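Local coordinates for uncharacterized protein (Escherichia coli UMEA 3162-1, PDB 4X5M) that works as a homodimer that carries sugar across the membrane down its concentration gradient, probably by rocking movements that open a cargo-binding cavity first to one side, then the other, at residues Ile51-Gly54 with Ile55-Ser58. Sequence-based numbering, arbitrary orientation.
Sequences IAYG and IMRS
Ile55 N and Met56 N donate to Ile51 O and Ala52 O, each at 3.0 Å, continuing the i+4 pattern of helix 37-57 into its last turn. There the pattern frays: Arg57 N divides itself between weak bonds to Tyr53 O and Gly54 O, and Ser58 takes a positive phi (53°), which with two bonds running back into the last turn makes the Schellman motif that closes this second transmembrane helix of the SemiSWEET three-helix unit before helix 60-86 begins. On that final turn Tyr53 and Arg57 run side by side. The chi1 of Tyr53 (-175°) sets CG opposite the backbone N, which tilts the phenol toward the C-terminal end of the helix, and Arg57 CG settles over one ring face in a CH-pi contact, 3.7 Å from the centroid. Ring and guanidinium planes are nearly parallel, 4° apart, Tyr53 OH lying over one guanidinium face. The hydroxyl itself hydrogen-bonds Asp59 of the second subunit, to which Arg57 NE adds a weak, long ion pair. Were Tyr53 replaced by alanine, that Asp59 would probably lose its hydroxyl partner and the arginine methylenes the ring they rest on. Met56 CE reaches Tyr53 CD1 obliquely at 4.3 Å, while Ile55 CD1 approaches Ile51 CG2 and both isoleucines pack on Leu63.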
ATOM      1  N   ILE A  51       4.432   4.775  11.164  1.00 26.73           N
ATOM      2  CA  ILE A  51       3.803   5.550  12.227  1.00 24.93           C
ATOM      3  C   ILE A  51       4.864   6.188  13.119  1.00 24.56           C
ATOM      4  O   ILE A  51       4.773   7.367  13.456  1.00 22.22           O
ATOM      5  CB  ILE A  51       2.855   4.680  13.078  1.00 27.80           C
ATOM      6  CG1 ILE A  51       1.684   4.189  12.223  1.00 23.93           C
ATOM      7  CG2 ILE A  51       2.341   5.461  14.276  1.00 30.56           C
ATOM      8  CD1 ILE A  51       0.687   3.333  12.975  1.00 27.86           C
ATOM      9  N   ALA A  52       5.874   5.405  13.487  1.00 27.42           N
ATOM     10  CA  ALA A  52       7.006   5.927  14.244  1.00 28.54           C
ATOM     11  C   ALA A  52       7.716   7.011  13.443  1.00 33.18           C
ATOM     12  O   ALA A  52       8.095   8.052  13.982  1.00 33.05           O
ATOM     13  CB  ALA A  52       7.973   4.810  14.601  1.00 29.67           C
ATOM     14  N   TYR A  53       7.885   6.756  12.149  1.00 31.48           N
ATOM     15  CA  TYR A  53       8.513   7.707  11.241  1.00 31.37           C
ATOM     16  C   TYR A  53       7.700   8.991  11.142  1.00 31.67           C
ATOM     17  O   TYR A  53       8.251  10.090  11.199  1.00 29.50           O
ATOM     18  CB  TYR A  53       8.684   7.087   9.853  1.00 35.95           C
ATOM     19  CG  TYR A  53       9.446   7.956   8.878  1.00 35.08           C
ATOM     20  CD1 TYR A  53      10.782   8.259   9.094  1.00 32.02           C
ATOM     21  CD2 TYR A  53       8.835   8.460   7.736  1.00 29.92           C
ATOM     22  CE1 TYR A  53      11.490   9.046   8.208  1.00 37.87           C
ATOM     23  CE2 TYR A  53       9.536   9.249   6.840  1.00 35.25           C
ATOM     24  CZ  TYR A  53      10.866   9.539   7.083  1.00 41.67           C
ATOM     25  OH  TYR A  53      11.580  10.320   6.207  1.00 36.41           O
ATOM     26  N   GLY A  54       6.389   8.839  10.992  1.00 24.65           N
ATOM     27  CA  GLY A  54       5.489   9.974  10.895  1.00 30.86           C
ATOM     28  C   GLY A  54       5.519  10.861  12.126  1.00 35.82           C
ATOM     29  O   GLY A  54       5.454  12.085  12.020  1.00 31.75           O
ATOM     30  N   ILE A  55       5.617  10.241  13.298  1.00 33.22           N
ATOM     31  CA  ILE A  55       5.692  10.978  14.555  1.00 34.26           C
ATOM     32  C   ILE A  55       7.010  11.736  14.650  1.00 39.73           C
ATOM     33  O   ILE A  55       7.043  12.911  15.019  1.00 41.66           O
ATOM     34  CB  ILE A  55       5.553  10.040  15.772  1.00 32.66           C
ATOM     35  CG1 ILE A  55       4.146   9.443  15.828  1.00 35.92           C
ATOM     36  CG2 ILE A  55       5.862  10.786  17.063  1.00 27.92           C
ATOM     37  CD1 ILE A  55       3.962   8.420  16.930  1.00 35.92           C
ATOM     38  N   MET A  56       8.096  11.057  14.301  1.00 33.19           N
ATOM     39  CA  MET A  56       9.424  11.656  14.358  1.00 35.83           C
ATOM     40  C   MET A  56       9.613  12.741  13.298  1.00 42.85           C
ATOM     41  O   MET A  56      10.495  13.590  13.421  1.00 43.92           O
ATOM     42  CB  MET A  56      10.498  10.574  14.202  1.00 33.32           C
ATOM     43  CG  MET A  56      10.619   9.652  15.409  1.00 38.04           C
ATOM     44  SD  MET A  56      11.347   8.032  15.072  1.00 61.22           S
ATOM     45  CE  MET A  56      11.530   8.060  13.293  1.00 43.76           C
ATOM     46  N   ARG A  57       8.779  12.706  12.260  1.00 35.92           N
ATOM     47  CA  ARG A  57       8.855  13.675  11.167  1.00 33.88           C
ATOM     48  C   ARG A  57       7.813  14.782  11.290  1.00 39.74           C
ATOM     49  O   ARG A  57       7.836  15.746  10.522  1.00 41.97           O
ATOM     50  CB  ARG A  57       8.684  12.969   9.818  1.00 36.07           C
ATOM     51  CG  ARG A  57       9.899  12.186   9.357  1.00 40.39           C
ATOM     52  CD  ARG A  57      10.941  13.104   8.745  1.00 42.37           C
ATOM     53  NE  ARG A  57      10.473  13.711   7.503  1.00 52.04           N
ATOM     54  CZ  ARG A  57      11.210  14.510   6.740  1.00 53.05           C
ATOM     55  NH1 ARG A  57      12.455  14.800   7.092  1.00 52.47           N
ATOM     56  NH2 ARG A  57      10.705  15.018   5.624  1.00 46.29           N
ATOM     57  N   SER A  58       6.912  14.637  12.260  1.00 39.16           N
ATOM     58  CA  SER A  58       5.759  15.525  12.406  1.00 39.04           C
ATOM     59  C   SER A  58       4.989  15.591  11.090  1.00 43.90           C
ATOM     60  O   SER A  58       4.649  16.670  10.601  1.00 39.83           O
ATOM     61  CB  SER A  58       6.191  16.925  12.852  1.00 34.14           C
ATOM     62  OG  SER A  58       6.835  16.881  14.114  1.00 48.57           O
TER